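Endoglucanase (Fervidobacterium pennivorans DSM 9078, PDB 6KDD) probably hydrolyses beta-1,4-glucosidic linkages, as a member of glycosyl hydrolase family 5 built on a closed eight-stranded TIM barrel. Local coordinates at residues Ile20-Asn25 with Phe288-Trp293; Glu106-Glu111 with Glu140-Pro145; Ser185-Leu190 with Lys243-Trp248. All coordinates share one frame; numbering follows the deposited sequence.

Contact 1. Residues Ile20-Asn25 with Phe288-Trp293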
loop_
_atom_site.group_PDB
_atom_site.type_symbol
_atom_site.label_atom_id
_atom_site.label_comp_id
_atom_site.label_asym_id
_atom_site.label_seq_id
_atom_site.Cartn_x
_atom_site.Cartn_y
_atom_site.Cartn_z
ATOM N N ILE A 20 4.207 11.448 -3.237
ATOM C CA ILE A 20 4.450 10.065 -2.844
ATOM C C ILE A 20 5.849 9.673 -3.288
ATOM O O ILE A 20 6.644 9.177 -2.480
ATOM C CB ILE A 20 3.378 9.138 -3.423
ATOM C CG1 ILE A 20 2.006 9.602 -2.930
ATOM C CG2 ILE A 20 3.650 7.697 -3.026
ATOM C CD1 ILE A 20 0.823 8.942 -3.584
ATOM N N GLY A 21 6.134 9.882 -4.597
ATOM C CA GLY A 21 7.487 9.680 -5.086
ATOM C C GLY A 21 7.986 8.272 -4.784
ATOM O O GLY A 21 7.326 7.301 -5.155
ATOM N N LYS A 22 9.136 8.198 -4.102
ATOM C CA LYS A 22 9.788 6.954 -3.739
ATOM C C LYS A 22 9.341 6.575 -2.322
ATOM O O LYS A 22 9.601 7.334 -1.387
ATOM C CB LYS A 22 11.304 7.166 -3.712
ATOM C CG LYS A 22 11.932 7.761 -4.974
ATOM C CD LYS A 22 13.457 7.794 -4.814
ATOM C CE LYS A 22 14.232 8.348 -5.994
ATOM N NZ LYS A 22 13.444 8.161 -7.235
ATOM N N GLY A 23 8.717 5.394 -2.173
ATOM C CA GLY A 23 8.056 5.086 -0.915
ATOM C C GLY A 23 8.373 3.688 -0.417
ATOM O O GLY A 23 8.861 2.845 -1.200
ATOM N N VAL A 24 8.054 3.454 0.875
ATOM C CA VAL A 24 8.218 2.123 1.421
ATOM C C VAL A 24 7.064 1.827 2.378
ATOM O O VAL A 24 6.610 2.670 3.139
ATOM C CB VAL A 24 9.600 1.918 2.069
ATOM C CG1 VAL A 24 9.818 2.829 3.277
ATOM C CG2 VAL A 24 9.881 0.457 2.413
ATOM N N ASN A 25 6.601 0.582 2.345
ATOM C CA ASN A 25 5.611 0.159 3.313
ATOM C C ASN A 25 6.292 -0.186 4.638
ATOM O O ASN A 25 7.280 -0.919 4.629
ATOM C CB ASN A 25 4.917 -1.084 2.763
ATOM C CG ASN A 25 3.879 -0.733 1.725
ATOM O OD1 ASN A 25 2.710 -0.519 2.063
ATOM N ND2 ASN A 25 4.267 -0.831 0.456
ATOM N N PHE A 288 4.575 6.463 -12.383
ATOM C CA PHE A 288 3.796 5.929 -11.273
ATOM C C PHE A 288 4.597 6.189 -10.006
ATOM O O PHE A 288 5.803 5.963 -10.038
ATOM C CB PHE A 288 3.717 4.399 -11.362
ATOM C CG PHE A 288 2.883 3.859 -12.496
ATOM C CD1 PHE A 288 2.128 4.714 -13.291
ATOM C CD2 PHE A 288 2.893 2.495 -12.789
ATOM C CE1 PHE A 288 1.362 4.212 -14.331
ATOM C CE2 PHE A 288 2.134 1.998 -13.843
ATOM C CZ PHE A 288 1.377 2.861 -14.606
ATOM N N SER A 289 3.954 6.671 -8.925
ATOM C CA SER A 289 4.668 6.700 -7.650
ATOM C C SER A 289 4.727 5.253 -7.145
ATOM O O SER A 289 3.986 4.395 -7.624
ATOM C CB SER A 289 3.976 7.565 -6.614
ATOM O OG SER A 289 2.610 7.180 -6.512
ATOM N N TYR A 290 5.497 4.999 -6.090
ATOM C CA TYR A 290 5.563 3.613 -5.655
ATOM C C TYR A 290 5.868 3.498 -4.167
ATOM O O TYR A 290 6.456 4.394 -3.592
ATOM C CB TYR A 290 6.648 2.865 -6.434
ATOM C CG TYR A 290 8.079 3.340 -6.334
ATOM C CD1 TYR A 290 8.936 2.904 -5.323
ATOM C CD2 TYR A 290 8.602 4.194 -7.302
ATOM C CE1 TYR A 290 10.250 3.331 -5.248
ATOM C CE2 TYR A 290 9.937 4.611 -7.249
ATOM C CZ TYR A 290 10.771 4.162 -6.240
ATOM O OH TYR A 290 12.104 4.557 -6.177
ATOM N N ALA A 291 5.553 2.328 -3.613
ATOM C CA ALA A 291 5.942 1.974 -2.254
ATOM C C ALA A 291 6.348 0.508 -2.232
ATOM O O ALA A 291 5.556 -0.406 -2.513
ATOM C CB ALA A 291 4.856 2.273 -1.253
ATOM N N TYR A 292 7.623 0.310 -1.908
ATOM C CA TYR A 292 8.191 -1.015 -1.859
ATOM C C TYR A 292 7.562 -1.822 -0.715
ATOM O O TYR A 292 7.341 -1.277 0.365
ATOM C CB TYR A 292 9.704 -0.905 -1.700
ATOM C CG TYR A 292 10.352 -2.261 -1.563
ATOM C CD1 TYR A 292 10.443 -3.109 -2.669
ATOM C CD2 TYR A 292 10.826 -2.712 -0.332
ATOM C CE1 TYR A 292 10.977 -4.389 -2.541
ATOM C CE2 TYR A 292 11.430 -3.963 -0.211
ATOM C CZ TYR A 292 11.467 -4.804 -1.313
ATOM O OH TYR A 292 12.005 -6.049 -1.204
ATOM N N TRP A 293 7.347 -3.127 -0.944
ATOM C CA TRP A 293 6.948 -4.052 0.125
ATOM C C TRP A 293 8.124 -4.960 0.466
ATOM O O TRP A 293 8.475 -5.798 -0.361
ATOM C CB TRP A 293 5.771 -4.949 -0.310
ATOM C CG TRP A 293 5.286 -5.804 0.832
ATOM C CD1 TRP A 293 5.647 -7.096 1.134
ATOM C CD2 TRP A 293 4.353 -5.394 1.851
ATOM N NE1 TRP A 293 4.956 -7.524 2.254
ATOM C CE2 TRP A 293 4.147 -6.512 2.703
ATOM C CE3 TRP A 293 3.633 -4.210 2.096
ATOM C CZ2 TRP A 293 3.324 -6.437 3.837
ATOM C CZ3 TRP A 293 2.774 -4.156 3.182
ATOM C CH2 TRP A 293 2.653 -5.244 4.064
#
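Ile20 meets Ser289 where the first strand of the barrel comes to lie beside the last: its CG2 rests 3.6 Å from Ser289 CB, while Ser289 OG turns to Asn17. Gly21, whose positive phi suits glycine, offers its O to Tyr290 N at 3.1 Å, the donor standing nearly in line with the carbonyl. Lys22 and Tyr290 run side by side. The lysine CA sits over one ring face, 4.1 Å from the centroid in a CH-pi contact, its CG reaches Tyr290 OH at 3.4 Å, and its NZ goes on to a salt bridge with Glu284. At Gly23 the strands come together, its CA 4.0 Å from that of Ala291; a residue with no CB fits an approach so close to Tyr290 O. Gly23 O accepts from Tyr292 N. Val24 CG2 touches the ring edge of Tyr292. Asn25 N binds Tyr292 O at 2.8 Å; CG, anti to the carbonyl carbon (chi1 -79°), brings ND2 to the same oxygen at 3.1 Å, from above the carbonyl plane. Asn25 CB also abuts Trp293 CE3. With OD1 held by Arg59 and ND2 shared with Gly259, the amide is fixed in rotation, and backbone and side-chain bonds together close the parallel barrel.

Contact 2. Residues Glu106-Glu111 with Glu140-Pro145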
loop_
_atom_site.group_PDB
_atom_site.type_symbol
_atom_site.label_atom_id
_atom_site.label_comp_id
_atom_site.label_asym_id
_atom_site.label_seq_id
_atom_site.Cartn_x
_atom_site.Cartn_y
_atom_site.Cartn_z
ATOM N N GLU A 106 -10.884 -8.764 7.910
ATOM C CA GLU A 106 -11.166 -10.121 7.439
ATOM C C GLU A 106 -12.668 -10.300 7.169
ATOM O O GLU A 106 -13.028 -10.894 6.179
ATOM C CB GLU A 106 -10.732 -11.134 8.496
ATOM C CG GLU A 106 -9.221 -11.255 8.624
ATOM C CD GLU A 106 -8.740 -12.295 9.626
ATOM O OE1 GLU A 106 -9.560 -13.169 10.018
ATOM O OE2 GLU A 106 -7.540 -12.240 10.016
ATOM N N GLU A 107 -13.552 -9.789 8.044
ATOM C CA GLU A 107 -15.005 -9.962 7.888
ATOM C C GLU A 107 -15.499 -9.298 6.608
ATOM O O GLU A 107 -16.478 -9.756 6.000
ATOM C CB GLU A 107 -15.776 -9.369 9.077
ATOM C CG GLU A 107 -15.374 -9.977 10.400
ATOM C CD GLU A 107 -14.104 -9.436 11.054
ATOM O OE1 GLU A 107 -13.425 -8.554 10.459
ATOM O OE2 GLU A 107 -13.766 -9.931 12.143
ATOM N N LEU A 108 -14.802 -8.234 6.172
ATOM C CA LEU A 108 -15.249 -7.472 5.028
ATOM C C LEU A 108 -15.047 -8.299 3.758
ATOM O O LEU A 108 -15.829 -8.194 2.810
ATOM C CB LEU A 108 -14.501 -6.129 4.965
ATOM C CG LEU A 108 -14.871 -5.209 3.809
ATOM C CD1 LEU A 108 -16.294 -4.660 3.993
ATOM C CD2 LEU A 108 -13.877 -4.036 3.694
ATOM N N TYR A 109 -13.986 -9.127 3.754
ATOM C CA TYR A 109 -13.629 -9.998 2.633
ATOM C C TYR A 109 -14.713 -11.073 2.462
ATOM O O TYR A 109 -15.075 -11.441 1.346
ATOM C CB TYR A 109 -12.285 -10.683 2.954
ATOM C CG TYR A 109 -11.074 -9.882 2.554
ATOM C CD1 TYR A 109 -10.983 -9.346 1.282
ATOM C CD2 TYR A 109 -10.003 -9.688 3.412
ATOM C CE1 TYR A 109 -9.880 -8.613 0.877
ATOM C CE2 TYR A 109 -8.889 -8.960 3.025
ATOM C CZ TYR A 109 -8.834 -8.409 1.760
ATOM O OH TYR A 109 -7.761 -7.700 1.294
ATOM N N GLN A 110 -15.216 -11.582 3.581
ATOM C CA GLN A 110 -16.169 -12.679 3.532
ATOM C C GLN A 110 -17.590 -12.143 3.328
ATOM O O GLN A 110 -18.322 -12.668 2.496
ATOM C CB GLN A 110 -16.044 -13.535 4.783
ATOM C CG GLN A 110 -14.646 -13.463 5.383
ATOM C CD GLN A 110 -14.123 -14.757 5.957
ATOM O OE1 GLN A 110 -13.469 -14.772 6.997
ATOM N NE2 GLN A 110 -14.364 -15.855 5.253
ATOM N N GLU A 111 -17.949 -11.086 4.071
ATOM C CA GLU A 111 -19.311 -10.573 4.127
ATOM C C GLU A 111 -19.314 -9.073 3.943
ATOM O O GLU A 111 -19.638 -8.351 4.885
ATOM C CB GLU A 111 -19.918 -10.850 5.502
ATOM C CG GLU A 111 -19.829 -12.308 5.875
ATOM C CD GLU A 111 -20.639 -12.671 7.097
ATOM O OE1 GLU A 111 -20.027 -12.858 8.179
ATOM O OE2 GLU A 111 -21.875 -12.770 6.960
ATOM N N GLU A 140 -6.186 5.962 2.569
ATOM C CA GLU A 140 -6.364 4.924 1.559
ATOM C C GLU A 140 -7.487 4.028 2.068
ATOM O O GLU A 140 -7.387 3.409 3.120
ATOM C CB GLU A 140 -5.043 4.180 1.294
ATOM C CG GLU A 140 -5.242 2.942 0.403
ATOM C CD GLU A 140 -3.970 2.111 0.257
ATOM O OE1 GLU A 140 -3.000 2.361 1.018
ATOM O OE2 GLU A 140 -3.938 1.215 -0.638
ATOM N N ILE A 141 -8.618 4.022 1.357
ATOM C CA ILE A 141 -9.821 3.445 1.962
ATOM C C ILE A 141 -9.625 1.988 2.381
ATOM O O ILE A 141 -9.946 1.591 3.503
ATOM C CB ILE A 141 -11.018 3.602 0.995
ATOM C CG1 ILE A 141 -11.358 5.092 0.877
ATOM C CG2 ILE A 141 -12.198 2.768 1.499
ATOM C CD1 ILE A 141 -12.512 5.415 -0.048
ATOM N N TYR A 142 -9.188 1.141 1.439
ATOM C CA TYR A 142 -9.042 -0.252 1.829
ATOM C C TYR A 142 -7.966 -0.931 0.966
ATOM O O TYR A 142 -7.932 -0.708 -0.221
ATOM C CB TYR A 142 -10.378 -0.990 1.683
ATOM C CG TYR A 142 -10.261 -2.356 2.282
ATOM C CD1 TYR A 142 -9.997 -2.485 3.633
ATOM C CD2 TYR A 142 -10.252 -3.495 1.492
ATOM C CE1 TYR A 142 -9.783 -3.720 4.207
ATOM C CE2 TYR A 142 -10.112 -4.751 2.066
ATOM C CZ TYR A 142 -9.842 -4.852 3.410
ATOM O OH TYR A 142 -9.680 -6.055 4.015
ATOM N N ASN A 143 -7.111 -1.728 1.603
ATOM C CA ASN A 143 -6.036 -2.500 0.979
ATOM C C ASN A 143 -6.632 -3.724 0.259
ATOM O O ASN A 143 -7.329 -4.500 0.879
ATOM C CB ASN A 143 -5.047 -3.000 2.048
ATOM C CG ASN A 143 -3.948 -3.879 1.472
ATOM O OD1 ASN A 143 -3.918 -5.091 1.721
ATOM N ND2 ASN A 143 -3.079 -3.295 0.677
ATOM N N GLU A 144 -6.375 -3.854 -1.048
ATOM C CA GLU A 144 -6.573 -5.115 -1.775
ATOM C C GLU A 144 -7.975 -5.680 -1.544
ATOM O O GLU A 144 -8.138 -6.738 -0.952
ATOM C CB GLU A 144 -5.525 -6.140 -1.323
ATOM C CG GLU A 144 -4.159 -5.771 -1.855
ATOM C CD GLU A 144 -3.111 -6.830 -1.519
ATOM O OE1 GLU A 144 -3.466 -7.877 -0.990
ATOM O OE2 GLU A 144 -1.967 -6.606 -1.859
ATOM N N PRO A 145 -9.030 -5.006 -2.036
ATOM C CA PRO A 145 -10.362 -5.631 -2.109
ATOM C C PRO A 145 -10.248 -6.929 -2.919
ATOM O O PRO A 145 -9.551 -6.984 -3.922
ATOM C CB PRO A 145 -11.181 -4.591 -2.908
ATOM C CG PRO A 145 -10.436 -3.264 -2.726
ATOM C CD PRO A 145 -8.966 -3.666 -2.656
HETATM O O HOH W 1 -6.349 -6.145 3.325
HETATM O O HOH W 2 -4.483 -8.480 1.473
#
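Tyr142 meets two residues of the short helix 106-110. Leu108 CD2 sits over the centre of one face of its ring, 4.0 Å from the centroid, a CH-pi contact that suits a branched aliphatic side chain. The hydroxyl end of Tyr142 turns to Tyr109 in a T-shaped pair: the edge of Tyr142 points at the face of Tyr109, centroids 5.6 Å apart and planes at 65°. With CG anti to the backbone N (chi1 -171°), the ring reaches out to the helix, and its OH accepts from Phe105 N. Asn143 joins in through water: OD1 accepts from water 1 at 3.1 Å, and the same water donates to Tyr109 OH at 2.9 Å. Glu144 brings its backbone O to the edge of the Tyr109 ring, where the phenol OH donates to it across 2.5 Å, a bond so short that its exact length is uncertain. Glu144 OE1 accepts a hydrogen bond from water 2 at 2.7 Å, and OE2 is hydrogen-bonded to His203. Asn143, Glu144 and Pro145 form the Asn-Glu-Pro signature of family 5, so Glu144 is probably the acid/base, as in characterised relatives. The segment leaves the barrel at strand 137-140 and heads for helix 151-168, where Trp154 touches Tyr142 and Pro145, while Leu108 packs on Tyr115 and Leu119 of helix 112-129.

Contact 3. Residues Ser185-Leu190 with Lys243-Trp248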
loop_
_atom_site.group_PDB
_atom_site.type_symbol
_atom_site.label_atom_id
_atom_site.label_comp_id
_atom_site.label_asym_id
_atom_site.label_seq_id
_atom_site.Cartn_x
_atom_site.Cartn_y
_atom_site.Cartn_z
ATOM N N SER A 185 -4.241 -5.852 -13.642
ATOM C CA SER A 185 -5.268 -6.086 -14.641
ATOM C C SER A 185 -6.609 -5.493 -14.205
ATOM O O SER A 185 -7.392 -5.107 -15.059
ATOM C CB SER A 185 -5.366 -7.544 -15.029
ATOM O OG SER A 185 -5.971 -8.300 -13.986
ATOM N N ALA A 186 -6.825 -5.333 -12.887
ATOM C CA ALA A 186 -8.129 -5.038 -12.307
ATOM C C ALA A 186 -8.495 -3.555 -12.405
ATOM O O ALA A 186 -9.634 -3.153 -12.141
ATOM C CB ALA A 186 -8.192 -5.553 -10.888
ATOM N N VAL A 187 -7.520 -2.758 -12.838
ATOM C CA VAL A 187 -7.615 -1.316 -12.993
ATOM C C VAL A 187 -8.782 -0.971 -13.924
ATOM O O VAL A 187 -9.608 -0.113 -13.588
ATOM C CB VAL A 187 -6.216 -0.800 -13.383
ATOM C CG1 VAL A 187 -5.931 -0.275 -14.793
ATOM C CG2 VAL A 187 -5.400 -0.205 -12.237
ATOM N N ARG A 188 -8.923 -1.740 -15.016
ATOM C CA ARG A 188 -9.979 -1.533 -16.000
ATOM C C ARG A 188 -11.355 -1.836 -15.407
ATOM O O ARG A 188 -12.360 -1.321 -15.896
ATOM C CB ARG A 188 -9.744 -2.372 -17.261
ATOM C CG ARG A 188 -8.494 -1.993 -18.038
ATOM C CD ARG A 188 -8.750 -1.645 -19.493
ATOM N NE ARG A 188 -7.462 -1.164 -19.963
ATOM C CZ ARG A 188 -6.759 -1.680 -20.964
ATOM N NH1 ARG A 188 -7.239 -2.694 -21.668
ATOM N NH2 ARG A 188 -5.581 -1.159 -21.261
ATOM N N SER A 189 -11.428 -2.619 -14.324
ATOM C CA SER A 189 -12.747 -2.921 -13.782
ATOM C C SER A 189 -13.182 -1.948 -12.668
ATOM O O SER A 189 -14.194 -2.140 -11.982
ATOM C CB SER A 189 -12.878 -4.379 -13.440
ATOM O OG SER A 189 -12.651 -4.595 -12.070
ATOM N N LEU A 190 -12.466 -0.830 -12.537
ATOM C CA LEU A 190 -12.773 0.145 -11.497
ATOM C C LEU A 190 -13.669 1.240 -12.083
ATOM O O LEU A 190 -13.344 1.809 -13.115
ATOM C CB LEU A 190 -11.411 0.693 -11.060
ATOM C CG LEU A 190 -11.263 1.352 -9.697
ATOM C CD1 LEU A 190 -11.740 0.483 -8.548
ATOM C CD2 LEU A 190 -9.807 1.764 -9.528
ATOM N N LYS A 243 2.159 -0.718 -19.090
ATOM C CA LYS A 243 1.606 0.063 -20.196
ATOM C C LYS A 243 0.089 -0.031 -20.165
ATOM O O LYS A 243 -0.597 0.958 -20.398
ATOM C CB LYS A 243 2.212 -0.336 -21.544
ATOM C CG LYS A 243 1.930 0.646 -22.679
ATOM C CD LYS A 243 2.679 0.331 -23.968
ATOM C CE LYS A 243 1.830 -0.472 -24.930
ATOM N NZ LYS A 243 0.625 0.285 -25.350
ATOM N N TYR A 244 -0.421 -1.216 -19.802
ATOM C CA TYR A 244 -1.846 -1.470 -19.661
ATOM C C TYR A 244 -2.473 -0.555 -18.606
ATOM O O TYR A 244 -3.625 -0.120 -18.747
ATOM C CB TYR A 244 -2.014 -2.950 -19.324
ATOM C CG TYR A 244 -3.396 -3.433 -18.964
ATOM C CD1 TYR A 244 -3.918 -3.246 -17.693
ATOM C CD2 TYR A 244 -4.158 -4.153 -19.879
ATOM C CE1 TYR A 244 -5.168 -3.740 -17.347
ATOM C CE2 TYR A 244 -5.406 -4.664 -19.549
ATOM C CZ TYR A 244 -5.914 -4.450 -18.278
ATOM O OH TYR A 244 -7.162 -4.905 -17.968
ATOM N N VAL A 245 -1.746 -0.335 -17.494
ATOM C CA VAL A 245 -2.269 0.522 -16.432
ATOM C C VAL A 245 -2.190 1.978 -16.890
ATOM O O VAL A 245 -3.129 2.735 -16.729
ATOM C CB VAL A 245 -1.531 0.299 -15.091
ATOM C CG1 VAL A 245 -2.145 1.175 -13.983
ATOM C CG2 VAL A 245 -1.637 -1.154 -14.670
ATOM N N SER A 246 -1.050 2.341 -17.472
ATOM C CA SER A 246 -0.775 3.701 -17.916
ATOM C C SER A 246 -1.825 4.157 -18.926
ATOM O O SER A 246 -2.362 5.266 -18.818
ATOM C CB SER A 246 0.590 3.755 -18.523
ATOM O OG SER A 246 0.872 5.063 -19.008
ATOM N N ASP A 247 -2.078 3.295 -19.922
ATOM C CA ASP A 247 -3.026 3.577 -20.989
ATOM C C ASP A 247 -4.388 3.892 -20.384
ATOM O O ASP A 247 -5.009 4.883 -20.756
ATOM C CB ASP A 247 -3.063 2.477 -22.073
ATOM C CG ASP A 247 -1.846 2.498 -22.983
ATOM O OD1 ASP A 247 -1.175 3.551 -23.044
ATOM O OD2 ASP A 247 -1.533 1.450 -23.580
ATOM N N TRP A 248 -4.829 3.046 -19.450
ATOM C CA TRP A 248 -6.091 3.246 -18.753
ATOM C C TRP A 248 -6.079 4.531 -17.911
ATOM O O TRP A 248 -7.074 5.265 -17.870
ATOM C CB TRP A 248 -6.397 2.022 -17.894
ATOM C CG TRP A 248 -7.629 2.164 -17.053
ATOM C CD1 TRP A 248 -8.912 1.858 -17.404
ATOM C CD2 TRP A 248 -7.694 2.664 -15.702
ATOM N NE1 TRP A 248 -9.770 2.096 -16.358
ATOM C CE2 TRP A 248 -9.050 2.609 -15.304
ATOM C CE3 TRP A 248 -6.736 3.114 -14.784
ATOM C CZ2 TRP A 248 -9.474 3.028 -14.044
ATOM C CZ3 TRP A 248 -7.162 3.534 -13.543
ATOM C CH2 TRP A 248 -8.509 3.479 -13.173
#
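In the outer layer of the TIM barrel, helix 232-252, which leads from strand 198-204 into strand 256-261, is met by the 3-10 turn 185-188 through Val187 and Arg188 on one side and Tyr244 and Trp248 on the other. Arg188 is the long arm of the contact. Bent at chi2 (-124°), it lays its guanidinium flat on the Tyr244 ring, centres 3.9 Å apart and planes at 22°, a stacked cation-pi pair in which a broad aromatic face meets a flat charged group. NH2 adds a weak bond to Tyr244 O, while the edge of the guanidinium faces Trp248 CB. Arg188 NE, buried near that CB, has no polar partner in the model. Val187, a compact apolar residue, fills the inner side: CG1 lies 3.5 Å from Trp248 CE3 and CG2 3.9 Å from Val245 CG1. Its carbonyl O hangs over the indole face, 3.2 Å from Trp248 CZ2. Leu190 CD2 closes the far end against Trp248 CH2 at 4.2 Å, and Val200 of strand 198-204 touches both side chains. Tyr244 OH donates to Ser185 O across 2.9 Å, in the carbonyl plane and on a lone pair.

How the contacts relate
From the N terminus, residues 20-25 open the longest loop, which contact 1 closes only when the chain reaches 288-293, 263 residues on from the end of 20-25, joining the first barrel strand to the eighth. Contacts 2 and 3 are nested inside that loop and follow one another in series. Contact 2 joins the helix after strand 97-101 to the loop that follows strand 137-140; contact 3 joins the segment before strand 198-204 to the helix before strand 256-261. Their centres lie about 20 Å apart. Arg59 links contacts 1 and 2, binding Asn25 and Glu140, while Phe288 of contact 1 packs against Val245 and Ser246 of contact 3.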